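Local coordinates for latent form of PPO4 Tyrosinase (Agaricus bisporus var. bisporus H97, PDB 4OUA), which catalyses the o-hydroxylation of monophenols and the oxidation of the resulting o-diphenols to o-quinones at a two-copper site, the first step of melanin synthesis, at residues A227-F232 against W300-P305; M409-I414 against R526-P531; T413-W418 against R520-G525; G448-F453 against G474-D479. All blocks are in the same frame, centred on the assembly; numbering follows the deposited sequence.

How the interactions relate
Interaction 1 stands apart, a partly buried contact of helix 229-233, in the tyrosinase central domain, with the chain at 300-305; it comes earlier in the chain than the other three and rests on an indole, with a sodium ion at its side. Interactions 2 and 3 are buried and run along the same two strands, 407-419 and 520-530: backbone ladders, with a proline-phenylalanine patch in interaction 2 and a stacked amide and guanidinium in interaction 3. They share T413 and I414, and W412 packs on G525 where they meet. Interaction 4, also buried, has no hydrogen bonds across it. It joins strand 471-477, the neighbour of 407-419, to a second sheet through aliphatic side chains, its centre about 9 Å from that of interaction 3.

Interaction 1: A227-F232 against W300-P305; sequences ANWEAF and WVTQGP. With NA (sodium ion), chain K.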
loop_
_atom_site.group_PDB
_atom_site.type_symbol
_atom_site.label_atom_id
_atom_site.label_comp_id
_atom_site.label_asym_id
_atom_site.label_seq_id
_atom_site.Cartn_x
_atom_site.Cartn_y
_atom_site.Cartn_z
ATOM N N ALA B 227 -3.765 -11.332 13.011
ATOM C CA ALA B 227 -3.641 -12.776 13.190
ATOM C C ALA B 227 -4.603 -13.581 12.320
ATOM O O ALA B 227 -4.521 -14.809 12.274
ATOM C CB ALA B 227 -3.840 -13.132 14.655
ATOM N N ASN B 228 -5.516 -12.897 11.637
ATOM C CA ASN B 228 -6.435 -13.572 10.726
ATOM C C ASN B 228 -6.561 -12.821 9.405
ATOM O O ASN B 228 -6.198 -11.649 9.309
ATOM C CB ASN B 228 -7.812 -13.744 11.375
ATOM C CG ASN B 228 -8.502 -12.423 11.645
ATOM O OD1 ASN B 228 -9.164 -11.866 10.769
ATOM N ND2 ASN B 228 -8.358 -11.918 12.865
ATOM N N TRP B 229 -7.077 -13.501 8.386
ATOM C CA TRP B 229 -7.111 -12.948 7.038
ATOM C C TRP B 229 -8.008 -11.717 6.914
ATOM O O TRP B 229 -7.655 -10.758 6.231
ATOM C CB TRP B 229 -7.566 -14.014 6.039
ATOM C CG TRP B 229 -7.417 -13.584 4.614
ATOM C CD1 TRP B 229 -8.403 -13.135 3.786
ATOM C CD2 TRP B 229 -6.204 -13.548 3.852
ATOM N NE1 TRP B 229 -7.881 -12.827 2.552
ATOM C CE2 TRP B 229 -6.532 -13.072 2.567
ATOM C CE3 TRP B 229 -4.872 -13.875 4.132
ATOM C CZ2 TRP B 229 -5.579 -12.915 1.562
ATOM C CZ3 TRP B 229 -3.927 -13.717 3.134
ATOM C CH2 TRP B 229 -4.285 -13.240 1.865
ATOM N N GLU B 230 -9.164 -11.746 7.569
ATOM C CA GLU B 230 -10.130 -10.654 7.465
ATOM C C GLU B 230 -9.580 -9.336 8.009
ATOM O O GLU B 230 -9.897 -8.263 7.496
ATOM C CB GLU B 230 -11.426 -11.017 8.196
ATOM C CG GLU B 230 -12.369 -11.903 7.393
ATOM C CD GLU B 230 -13.016 -11.167 6.233
ATOM O OE1 GLU B 230 -12.880 -9.926 6.160
ATOM O OE2 GLU B 230 -13.664 -11.829 5.394
ATOM N N ALA B 231 -8.756 -9.425 9.048
ATOM C CA ALA B 231 -8.205 -8.238 9.690
ATOM C C ALA B 231 -6.994 -7.697 8.938
ATOM O O ALA B 231 -6.622 -6.533 9.096
ATOM C CB ALA B 231 -7.832 -8.547 11.130
ATOM N N PHE B 232 -6.388 -8.549 8.115
ATOM C CA PHE B 232 -5.153 -8.206 7.419
ATOM C C PHE B 232 -5.367 -7.887 5.941
ATOM O O PHE B 232 -4.628 -7.095 5.358
ATOM C CB PHE B 232 -4.143 -9.349 7.555
ATOM C CG PHE B 232 -2.943 -9.210 6.659
ATOM C CD1 PHE B 232 -1.850 -8.457 7.053
ATOM C CD2 PHE B 232 -2.906 -9.835 5.423
ATOM C CE1 PHE B 232 -0.747 -8.327 6.231
ATOM C CE2 PHE B 232 -1.805 -9.710 4.598
ATOM C CZ PHE B 232 -0.724 -8.956 5.002
ATOM N N TRP B 300 -4.126 -18.073 5.535
ATOM C CA TRP B 300 -4.286 -17.658 4.147
ATOM C C TRP B 300 -5.707 -17.163 3.888
ATOM O O TRP B 300 -6.416 -16.777 4.815
ATOM C CB TRP B 300 -3.931 -18.813 3.207
ATOM C CG TRP B 300 -3.499 -18.373 1.838
ATOM C CD1 TRP B 300 -3.969 -18.835 0.641
ATOM C CD2 TRP B 300 -2.519 -17.375 1.526
ATOM N NE1 TRP B 300 -3.336 -18.193 -0.394
ATOM C CE2 TRP B 300 -2.443 -17.290 0.122
ATOM C CE3 TRP B 300 -1.697 -16.548 2.297
ATOM C CZ2 TRP B 300 -1.577 -16.412 -0.527
ATOM C CZ3 TRP B 300 -0.839 -15.678 1.653
ATOM C CH2 TRP B 300 -0.785 -15.616 0.254
ATOM N N VAL B 301 -6.117 -17.175 2.624
ATOM C CA VAL B 301 -7.406 -16.621 2.222
ATOM C C VAL B 301 -8.591 -17.343 2.857
ATOM O O VAL B 301 -8.679 -18.568 2.824
ATOM C CB VAL B 301 -7.577 -16.660 0.693
ATOM C CG1 VAL B 301 -8.888 -16.002 0.290
ATOM C CG2 VAL B 301 -6.401 -15.981 0.012
ATOM N N THR B 302 -9.498 -16.566 3.439
ATOM C CA THR B 302 -10.738 -17.100 3.984
ATOM C C THR B 302 -11.895 -16.708 3.074
ATOM O O THR B 302 -11.739 -15.857 2.199
ATOM C CB THR B 302 -11.005 -16.584 5.410
ATOM O OG1 THR B 302 -11.216 -15.167 5.377
ATOM C CG2 THR B 302 -9.828 -16.899 6.321
ATOM N N GLN B 303 -13.055 -17.322 3.278
ATOM C CA GLN B 303 -14.206 -17.026 2.435
ATOM C C GLN B 303 -14.798 -15.662 2.774
ATOM O O GLN B 303 -14.871 -15.275 3.939
ATOM C CB GLN B 303 -15.268 -18.118 2.568
ATOM C CG GLN B 303 -16.425 -17.962 1.596
ATOM C CD GLN B 303 -17.077 -19.285 1.247
ATOM O OE1 GLN B 303 -16.543 -20.353 1.551
ATOM N NE2 GLN B 303 -18.236 -19.222 0.600
ATOM N N GLY B 304 -15.211 -14.934 1.742
ATOM C CA GLY B 304 -15.779 -13.610 1.913
ATOM C C GLY B 304 -16.580 -13.177 0.701
ATOM O O GLY B 304 -16.487 -13.791 -0.361
ATOM N N PRO B 305 -17.381 -12.113 0.854
ATOM C CA PRO B 305 -18.237 -11.618 -0.224
ATOM C C PRO B 305 -17.587 -10.527 -1.071
ATOM O O PRO B 305 -16.759 -9.763 -0.574
ATOM C CB PRO B 305 -19.436 -11.057 0.535
ATOM C CG PRO B 305 -18.824 -10.516 1.791
ATOM C CD PRO B 305 -17.654 -11.422 2.127
HETATM NA NA NA K . -11.123 -6.171 7.498
#
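E230, whose CG lies 4.0 Å from T302 OG1, holds the sodium ion with its main-chain oxygen, E230 O to NA being 2.4 Å; G236 O is a second ligand. The residue sits in the first turn of a short helix, 229-233, in the copper-binding central domain, and N228 is its N-cap: A231 N donates to N228 OD1 over 3.0 Å, coming from above the carbonyl plane of the amide. Most of the contact, though, belongs to W229. With CG anti to the backbone N (chi1 -171°), its indole swings off the helix and lies flat against the chain at 300-302. V301 CA stands almost straight above the five-membered ring, 3.6 Å from its centroid, a CH-pi contact. On the same face V301 CG2 reaches W229 CZ2 at 3.5 Å. The W300 side chain runs beside it in the same direction, but the two six-membered rings are oblique, their planes at 57° and their centroids 5.1 Å apart. Both indole nitrogens are satisfied elsewhere, W229 NE1 by V84 O and W300 NE1 by S338 O. W229 also leans on P87, at the start of the helix 86-109 that carries the copper ligand H90. At the other end of the contact, the T302 side chain runs counter to that of W229, and its methyl CG2 comes to rest 3.7 Å from W229 CB.

Interaction 2: M409-I414 against R526-P531; sequences MFDWTI and RPLHLP
M409 pairs with L528 through both of its backbone polar atoms: M409 N donates to L528 O at 3.0 Å, nearly straight at 171°, and M409 O receives L528 N at 2.9 Å. The methionine side chain turns to the opposite face from F410, against L392, L393 and F396 of helix 388-397. F410 comes next, in a non-hydrogen-bonded pair with P527, and its CA makes a CA-H...O contact with R526 O at 3.1 Å. Its CG stands anti to the carbonyl carbon (chi1 -84°), which carries the ring across the neighbouring strand, where P527 CA lies over one face toward the rim and F410 CE1 meets P527 CG at 3.5 Å. Cutting F410 back to an alanine is likely to leave the P527 ring without its aromatic partner and open a gap beside it. This is the middle of an antiparallel sheet of the C-terminal domain, in which strands 407-419 and 520-530 lie between 471-477 and 538-548; P527 packs onward against I543 of that last strand. D411 N then donates to R526 O at 2.7 Å, while the return bond from R526 N to D411 O is weak. D411 CB rests on L528 CD1 at 3.6 Å, on the face that also holds M409. Its carboxylate lies apart from the R526 guanidinium; D411 OD1 forms a salt bridge with K397.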
loop_
_atom_site.group_PDB
_atom_site.type_symbol
_atom_site.label_atom_id
_atom_site.label_comp_id
_atom_site.label_asym_id
_atom_site.label_seq_id
_atom_site.Cartn_x
_atom_site.Cartn_y
_atom_site.Cartn_z
ATOM N N MET B 409 1.186 -2.252 29.666
ATOM C CA MET B 409 0.894 -0.918 29.159
ATOM C C MET B 409 -0.330 -0.950 28.252
ATOM O O MET B 409 -0.649 -1.982 27.662
ATOM C CB MET B 409 2.089 -0.345 28.393
ATOM C CG MET B 409 2.122 -0.742 26.926
ATOM S SD MET B 409 2.968 0.463 25.881
ATOM C CE MET B 409 2.612 -0.200 24.257
ATOM N N PHE B 410 -1.012 0.186 28.148
ATOM C CA PHE B 410 -2.152 0.314 27.250
ATOM C C PHE B 410 -1.701 0.818 25.884
ATOM O O PHE B 410 -0.985 1.814 25.787
ATOM C CB PHE B 410 -3.203 1.256 27.839
ATOM C CG PHE B 410 -4.142 0.594 28.807
ATOM C CD1 PHE B 410 -5.409 0.202 28.405
ATOM C CD2 PHE B 410 -3.762 0.364 30.120
ATOM C CE1 PHE B 410 -6.278 -0.406 29.292
ATOM C CE2 PHE B 410 -4.627 -0.245 31.011
ATOM C CZ PHE B 410 -5.887 -0.630 30.596
ATOM N N ASP B 411 -2.119 0.120 24.833
ATOM C CA ASP B 411 -1.789 0.518 23.469
ATOM C C ASP B 411 -2.871 1.433 22.904
ATOM O O ASP B 411 -3.982 0.992 22.611
ATOM C CB ASP B 411 -1.613 -0.715 22.580
ATOM C CG ASP B 411 -1.132 -0.366 21.188
ATOM O OD1 ASP B 411 -0.362 0.608 21.046
ATOM O OD2 ASP B 411 -1.523 -1.068 20.232
ATOM N N TRP B 412 -2.539 2.711 22.750
ATOM C CA TRP B 412 -3.519 3.708 22.331
ATOM C C TRP B 412 -3.507 3.945 20.827
ATOM O O TRP B 412 -2.455 4.167 20.228
ATOM C CB TRP B 412 -3.275 5.028 23.065
ATOM C CG TRP B 412 -3.324 4.892 24.554
ATOM C CD1 TRP B 412 -2.262 4.755 25.401
ATOM C CD2 TRP B 412 -4.498 4.869 25.374
ATOM N NE1 TRP B 412 -2.703 4.654 26.697
ATOM C CE2 TRP B 412 -4.071 4.720 26.708
ATOM C CE3 TRP B 412 -5.868 4.962 25.109
ATOM C CZ2 TRP B 412 -4.965 4.659 27.775
ATOM C CZ3 TRP B 412 -6.753 4.902 26.168
ATOM C CH2 TRP B 412 -6.299 4.753 27.485
ATOM N N THR B 413 -4.690 3.901 20.226
ATOM C CA THR B 413 -4.838 4.154 18.801
ATOM C C THR B 413 -6.131 4.908 18.518
ATOM O O THR B 413 -7.126 4.734 19.224
ATOM C CB THR B 413 -4.837 2.848 17.990
ATOM O OG1 THR B 413 -4.741 3.151 16.593
ATOM C CG2 THR B 413 -6.114 2.065 18.244
ATOM N N ILE B 414 -6.116 5.746 17.488
ATOM C CA ILE B 414 -7.320 6.453 17.075
ATOM C C ILE B 414 -8.149 5.570 16.152
ATOM O O ILE B 414 -7.838 5.421 14.970
ATOM C CB ILE B 414 -6.995 7.777 16.365
ATOM C CG1 ILE B 414 -6.357 8.761 17.345
ATOM C CG2 ILE B 414 -8.252 8.377 15.761
ATOM C CD1 ILE B 414 -6.084 10.119 16.749
ATOM N N ARG B 526 -5.864 -0.263 24.634
ATOM C CA ARG B 526 -5.841 -1.718 24.741
ATOM C C ARG B 526 -4.834 -2.219 25.771
ATOM O O ARG B 526 -3.656 -1.865 25.717
ATOM C CB ARG B 526 -5.532 -2.343 23.381
ATOM C CG ARG B 526 -6.688 -2.299 22.398
ATOM C CD ARG B 526 -6.287 -2.893 21.061
ATOM N NE ARG B 526 -5.670 -4.208 21.205
ATOM C CZ ARG B 526 -6.332 -5.360 21.134
ATOM N NH1 ARG B 526 -7.641 -5.363 20.919
ATOM N NH2 ARG B 526 -5.684 -6.509 21.277
ATOM N N PRO B 527 -5.301 -3.056 26.711
ATOM C CA PRO B 527 -4.458 -3.662 27.746
ATOM C C PRO B 527 -3.515 -4.715 27.175
ATOM O O PRO B 527 -3.954 -5.814 26.840
ATOM C CB PRO B 527 -5.473 -4.310 28.698
ATOM C CG PRO B 527 -6.799 -3.705 28.344
ATOM C CD PRO B 527 -6.718 -3.407 26.885
ATOM N N LEU B 528 -2.235 -4.376 27.065
ATOM C CA LEU B 528 -1.236 -5.325 26.592
ATOM C C LEU B 528 -0.252 -5.665 27.702
ATOM O O LEU B 528 0.084 -4.810 28.523
ATOM C CB LEU B 528 -0.482 -4.771 25.382
ATOM C CG LEU B 528 -1.284 -4.503 24.110
ATOM C CD1 LEU B 528 -0.358 -4.045 22.997
ATOM C CD2 LEU B 528 -2.064 -5.734 23.686
ATOM N N HIS B 529 0.208 -6.911 27.723
ATOM C CA HIS B 529 1.165 -7.335 28.737
ATOM C C HIS B 529 2.223 -8.269 28.154
ATOM O O HIS B 529 1.987 -8.963 27.164
ATOM C CB HIS B 529 0.440 -8.003 29.915
ATOM C CG HIS B 529 -0.227 -9.300 29.571
ATOM N ND1 HIS B 529 0.387 -10.520 29.750
ATOM C CD2 HIS B 529 -1.456 -9.566 29.073
ATOM C CE1 HIS B 529 -0.434 -11.484 29.369
ATOM N NE2 HIS B 529 -1.560 -10.931 28.954
ATOM N N LEU B 530 3.399 -8.262 28.773
ATOM C CA LEU B 530 4.519 -9.081 28.328
ATOM C C LEU B 530 5.029 -9.973 29.450
ATOM O O LEU B 530 5.849 -9.544 30.260
ATOM C CB LEU B 530 5.660 -8.199 27.812
ATOM C CG LEU B 530 5.559 -7.662 26.383
ATOM C CD1 LEU B 530 6.629 -6.612 26.133
ATOM C CD2 LEU B 530 5.680 -8.799 25.379
ATOM N N PRO B 531 4.534 -11.219 29.506
ATOM C CA PRO B 531 5.007 -12.218 30.471
ATOM C C PRO B 531 6.526 -12.363 30.447
ATOM O O PRO B 531 7.137 -12.172 29.397
ATOM C CB PRO B 531 4.322 -13.502 30.001
ATOM C CG PRO B 531 3.058 -13.024 29.368
ATOM C CD PRO B 531 3.403 -11.718 28.704
#

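Interaction 3: T413-W418 against R520-G525; sequences TIQASW and RIRVQG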
loop_
_atom_site.group_PDB
_atom_site.type_symbol
_atom_site.label_atom_id
_atom_site.label_comp_id
_atom_site.label_asym_id
_atom_site.label_seq_id
_atom_site.Cartn_x
_atom_site.Cartn_y
_atom_site.Cartn_z
ATOM N N THR B 413 -4.690 3.901 20.226
ATOM C CA THR B 413 -4.838 4.154 18.801
ATOM C C THR B 413 -6.131 4.908 18.518
ATOM O O THR B 413 -7.126 4.734 19.224
ATOM C CB THR B 413 -4.837 2.848 17.990
ATOM O OG1 THR B 413 -4.741 3.151 16.593
ATOM C CG2 THR B 413 -6.114 2.065 18.244
ATOM N N ILE B 414 -6.116 5.746 17.488
ATOM C CA ILE B 414 -7.320 6.453 17.075
ATOM C C ILE B 414 -8.149 5.570 16.152
ATOM O O ILE B 414 -7.838 5.421 14.970
ATOM C CB ILE B 414 -6.995 7.777 16.365
ATOM C CG1 ILE B 414 -6.357 8.761 17.345
ATOM C CG2 ILE B 414 -8.252 8.377 15.761
ATOM C CD1 ILE B 414 -6.084 10.119 16.749
ATOM N N GLN B 415 -9.199 4.974 16.705
ATOM C CA GLN B 415 -10.067 4.088 15.945
ATOM C C GLN B 415 -11.105 4.904 15.184
ATOM O O GLN B 415 -11.817 5.719 15.768
ATOM C CB GLN B 415 -10.745 3.079 16.874
ATOM C CG GLN B 415 -10.933 1.692 16.277
ATOM C CD GLN B 415 -12.030 1.640 15.231
ATOM O OE1 GLN B 415 -12.895 2.514 15.174
ATOM N NE2 GLN B 415 -12.002 0.607 14.397
ATOM N N ALA B 416 -11.183 4.686 13.876
ATOM C CA ALA B 416 -12.133 5.413 13.043
ATOM C C ALA B 416 -12.829 4.478 12.062
ATOM O O ALA B 416 -12.180 3.780 11.286
ATOM C CB ALA B 416 -11.433 6.538 12.297
ATOM N N SER B 417 -14.155 4.468 12.108
ATOM C CA SER B 417 -14.943 3.652 11.198
ATOM C C SER B 417 -16.031 4.496 10.555
ATOM O O SER B 417 -16.488 5.484 11.131
ATOM C CB SER B 417 -15.558 2.457 11.929
ATOM O OG SER B 417 -16.516 2.879 12.884
ATOM N N TRP B 418 -16.439 4.105 9.354
ATOM C CA TRP B 418 -17.450 4.844 8.612
ATOM C C TRP B 418 -18.000 3.982 7.487
ATOM O O TRP B 418 -17.360 3.021 7.060
ATOM C CB TRP B 418 -16.866 6.143 8.051
ATOM C CG TRP B 418 -15.767 5.907 7.064
ATOM C CD1 TRP B 418 -15.864 5.939 5.704
ATOM C CD2 TRP B 418 -14.402 5.581 7.361
ATOM N NE1 TRP B 418 -14.644 5.663 5.136
ATOM C CE2 TRP B 418 -13.732 5.438 6.131
ATOM C CE3 TRP B 418 -13.684 5.401 8.546
ATOM C CZ2 TRP B 418 -12.377 5.121 6.054
ATOM C CZ3 TRP B 418 -12.339 5.088 8.466
ATOM C CH2 TRP B 418 -11.699 4.951 7.229
ATOM N N ARG B 520 -17.548 7.450 12.529
ATOM C CA ARG B 520 -17.522 7.192 13.963
ATOM C C ARG B 520 -16.086 7.079 14.459
ATOM O O ARG B 520 -15.462 6.024 14.345
ATOM C CB ARG B 520 -18.302 5.917 14.288
ATOM C CG ARG B 520 -18.753 5.818 15.731
ATOM C CD ARG B 520 -19.697 6.956 16.080
ATOM N NE ARG B 520 -20.822 7.037 15.151
ATOM C CZ ARG B 520 -21.784 7.952 15.219
ATOM N NH1 ARG B 520 -21.762 8.870 16.175
ATOM N NH2 ARG B 520 -22.768 7.947 14.331
ATOM N N ILE B 521 -15.562 8.171 15.006
ATOM C CA ILE B 521 -14.187 8.192 15.492
ATOM C C ILE B 521 -14.143 8.068 17.011
ATOM O O ILE B 521 -15.108 8.397 17.699
ATOM C CB ILE B 521 -13.455 9.480 15.062
ATOM C CG1 ILE B 521 -13.616 9.709 13.559
ATOM C CG2 ILE B 521 -11.981 9.411 15.434
ATOM C CD1 ILE B 521 -12.933 10.962 13.059
ATOM N N ARG B 522 -13.016 7.590 17.528
ATOM C CA ARG B 522 -12.847 7.409 18.962
ATOM C C ARG B 522 -11.411 7.014 19.287
ATOM O O ARG B 522 -10.691 6.499 18.434
ATOM C CB ARG B 522 -13.818 6.349 19.488
ATOM C CG ARG B 522 -13.508 4.932 19.026
ATOM C CD ARG B 522 -14.574 3.952 19.490
ATOM N NE ARG B 522 -14.123 2.564 19.413
ATOM C CZ ARG B 522 -14.286 1.778 18.353
ATOM N NH1 ARG B 522 -14.893 2.240 17.266
ATOM N NH2 ARG B 522 -13.841 0.528 18.379
ATOM N N VAL B 523 -10.998 7.265 20.525
ATOM C CA VAL B 523 -9.679 6.852 20.987
ATOM C C VAL B 523 -9.779 5.547 21.766
ATOM O O VAL B 523 -10.321 5.512 22.869
ATOM C CB VAL B 523 -9.025 7.929 21.871
ATOM C CG1 VAL B 523 -7.778 7.379 22.541
ATOM C CG2 VAL B 523 -8.697 9.162 21.047
ATOM N N GLN B 524 -9.254 4.471 21.187
ATOM C CA GLN B 524 -9.356 3.154 21.804
ATOM C C GLN B 524 -8.036 2.702 22.422
ATOM O O GLN B 524 -7.020 2.600 21.734
ATOM C CB GLN B 524 -9.831 2.124 20.776
ATOM C CG GLN B 524 -9.894 0.699 21.305
ATOM C CD GLN B 524 -10.471 -0.272 20.294
ATOM O OE1 GLN B 524 -11.335 0.087 19.494
ATOM N NE2 GLN B 524 -9.993 -1.512 20.324
ATOM N N GLY B 525 -8.064 2.430 23.723
ATOM C CA GLY B 525 -6.902 1.917 24.429
ATOM C C GLY B 525 -7.004 0.420 24.655
ATOM O O GLY B 525 -8.097 -0.112 24.849
#
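Q415 lays its side chain on one face of the R522 guanidinium, the amide and guanidinium planes 27° apart and stacked, with Q415 CG above the plane toward the rim. A bend at chi2 (-73°) folds the amide over this face. Q415 OE1 lies 2.9 Å from R522 NH1, but at a poor angle, so stacking carries this pair. R522 NH2 instead gives a weak bond to Q524 OE1, and R522 NE is taken by N547 of strand 538-548. The Q524 side chain runs beside that of Q415, their amide planes 17° apart, with Q524 OE1 3.6 Å from Q415 CG. Beneath this polar row, strands 413-418 and 520-525 form a regular antiparallel ladder, with hydrogen-bonded pairs T413-Q524, Q415-R522 and S417-R520. R520 N to S417 O measures 2.6 Å and Q524 N to T413 O 2.9 Å; the Q415 N to R522 O bond is weak. The other face is aliphatic: I414 CG2 meets I521 CG2 at 3.9 Å, and A416 CB meets I521 CG1 at 4.1 Å. The faces thus differ, one apolar toward Y505 and L503, the other largely polar, where bonds to N547 and, weakly, Q524 would probably offset some of the R522 charge.

Interaction 4: G448-F453 against G474-D479; sequences GSINIF and GFVHLD
Aliphatic side chains make the direct link: I450 CG1 meets V476 CG2 at 3.7 Å, the two residues crossing at a slant. Side chain against backbone is the second kind of contact. With CG1 anti to the carbonyl carbon (chi1 -61°) and the chain extended beyond it, I450 sends CD1 over the peptide of G474 and F475, 3.3 Å from G474 C, while its other branch, CG2, lies 4.0 Å from G474 CA. V476 does the same in the reverse direction, setting CG1 4.1 Å from G448 CA and CG2 4.0 Å from S449 O. No hydrogen bond crosses the contact; each strand pairs within its own sheet, G448 and I450 with F431 and I429, G474 and V476 with A416 and I414. Strands 448-451 and 474-477 run nearly antiparallel (171°) with axes 6.8 Å apart, one in each of two sheets of the C-terminal domain that pack here through side chains. With an alanine in place of I450, a gap would probably open over G474 and V476 CG2 would lose its contact with I450 CG1. The serine points away from 474-479 and its polar atoms are met inside the protein, S449 OG by E211 and S449 O by K218; further along the chain F453 stacks on the copper ligand H254. Between the sheets, then, cohesion probably rests on close fit and the burial of apolar groups, with no directional bond to set the register.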
loop_
_atom_site.group_PDB
_atom_site.type_symbol
_atom_site.label_atom_id
_atom_site.label_comp_id
_atom_site.label_asym_id
_atom_site.label_seq_id
_atom_site.Cartn_x
_atom_site.Cartn_y
_atom_site.Cartn_z
ATOM N N GLY B 448 -1.335 11.930 12.509
ATOM C CA GLY B 448 -1.336 11.107 11.315
ATOM C C GLY B 448 -2.563 11.379 10.467
ATOM O O GLY B 448 -3.205 12.420 10.610
ATOM N N SER B 449 -2.896 10.442 9.584
ATOM C CA SER B 449 -4.056 10.604 8.717
ATOM C C SER B 449 -4.627 9.264 8.267
ATOM O O SER B 449 -3.923 8.256 8.226
ATOM C CB SER B 449 -3.694 11.449 7.492
ATOM O OG SER B 449 -2.711 10.808 6.698
ATOM N N ILE B 450 -5.914 9.267 7.939
ATOM C CA ILE B 450 -6.566 8.103 7.357
ATOM C C ILE B 450 -7.067 8.464 5.966
ATOM O O ILE B 450 -7.945 9.313 5.813
ATOM C CB ILE B 450 -7.737 7.604 8.218
ATOM C CG1 ILE B 450 -7.241 7.177 9.601
ATOM C CG2 ILE B 450 -8.450 6.454 7.527
ATOM C CD1 ILE B 450 -8.336 6.661 10.510
ATOM N N ASN B 451 -6.503 7.817 4.954
ATOM C CA ASN B 451 -6.770 8.186 3.572
ATOM C C ASN B 451 -7.702 7.213 2.863
ATOM O O ASN B 451 -7.585 5.998 3.015
ATOM C CB ASN B 451 -5.452 8.301 2.812
ATOM C CG ASN B 451 -4.451 9.184 3.527
ATOM O OD1 ASN B 451 -4.384 10.390 3.288
ATOM N ND2 ASN B 451 -3.672 8.586 4.421
ATOM N N ILE B 452 -8.628 7.759 2.081
ATOM C CA ILE B 452 -9.615 6.945 1.380
ATOM C C ILE B 452 -9.247 6.741 -0.087
ATOM O O ILE B 452 -9.123 7.704 -0.845
ATOM C CB ILE B 452 -11.015 7.580 1.454
ATOM C CG1 ILE B 452 -11.307 8.050 2.880
ATOM C CG2 ILE B 452 -12.070 6.601 0.962
ATOM C CD1 ILE B 452 -11.038 7.004 3.929
ATOM N N PHE B 453 -9.078 5.483 -0.482
ATOM C CA PHE B 453 -8.806 5.152 -1.874
ATOM C C PHE B 453 -10.057 4.581 -2.526
ATOM O O PHE B 453 -10.399 3.417 -2.317
ATOM C CB PHE B 453 -7.647 4.161 -1.979
ATOM C CG PHE B 453 -7.181 3.918 -3.388
ATOM C CD1 PHE B 453 -6.938 4.981 -4.245
ATOM C CD2 PHE B 453 -6.966 2.629 -3.847
ATOM C CE1 PHE B 453 -6.502 4.760 -5.542
ATOM C CE2 PHE B 453 -6.528 2.400 -5.139
ATOM C CZ PHE B 453 -6.295 3.468 -5.989
ATOM N N GLY B 474 -10.139 2.711 9.858
ATOM C CA GLY B 474 -8.749 3.125 9.812
ATOM C C GLY B 474 -8.210 3.387 11.204
ATOM O O GLY B 474 -8.972 3.670 12.127
ATOM N N PHE B 475 -6.892 3.296 11.360
ATOM C CA PHE B 475 -6.268 3.465 12.667
ATOM C C PHE B 475 -5.112 4.457 12.637
ATOM O O PHE B 475 -4.360 4.522 11.665
ATOM C CB PHE B 475 -5.768 2.119 13.195
ATOM C CG PHE B 475 -6.850 1.101 13.388
ATOM C CD1 PHE B 475 -7.438 0.921 14.629
ATOM C CD2 PHE B 475 -7.279 0.318 12.328
ATOM C CE1 PHE B 475 -8.435 -0.020 14.810
ATOM C CE2 PHE B 475 -8.276 -0.624 12.503
ATOM C CZ PHE B 475 -8.853 -0.792 13.746
ATOM N N VAL B 476 -4.977 5.223 13.713
ATOM C CA VAL B 476 -3.849 6.130 13.884
ATOM C C VAL B 476 -3.304 5.998 15.302
ATOM O O VAL B 476 -4.053 6.094 16.272
ATOM C CB VAL B 476 -4.242 7.589 13.608
ATOM C CG1 VAL B 476 -3.092 8.523 13.951
ATOM C CG2 VAL B 476 -4.660 7.755 12.154
ATOM N N HIS B 477 -1.997 5.774 15.414
ATOM C CA HIS B 477 -1.379 5.456 16.698
ATOM C C HIS B 477 -0.934 6.697 17.466
ATOM O O HIS B 477 -0.640 7.735 16.875
ATOM C CB HIS B 477 -0.193 4.517 16.479
ATOM C CG HIS B 477 -0.535 3.298 15.684
ATOM N ND1 HIS B 477 -1.106 2.176 16.249
ATOM C CD2 HIS B 477 -0.397 3.025 14.365
ATOM C CE1 HIS B 477 -1.299 1.265 15.312
ATOM N NE2 HIS B 477 -0.877 1.754 14.161
ATOM N N LEU B 478 -0.881 6.575 18.790
ATOM C CA LEU B 478 -0.588 7.709 19.661
ATOM C C LEU B 478 0.552 7.414 20.629
ATOM O O LEU B 478 0.971 8.289 21.387
ATOM C CB LEU B 478 -1.837 8.102 20.450
ATOM C CG LEU B 478 -3.133 8.279 19.661
ATOM C CD1 LEU B 478 -4.294 8.534 20.609
ATOM C CD2 LEU B 478 -2.997 9.408 18.655
ATOM N N ASP B 479 1.046 6.180 20.595
ATOM C CA ASP B 479 2.026 5.693 21.564
ATOM C C ASP B 479 3.230 6.615 21.738
ATOM O O ASP B 479 3.519 7.070 22.843
ATOM C CB ASP B 479 2.509 4.300 21.159
ATOM C CG ASP B 479 1.366 3.347 20.881
ATOM O OD1 ASP B 479 0.995 3.191 19.697
ATOM O OD2 ASP B 479 0.837 2.759 21.847
#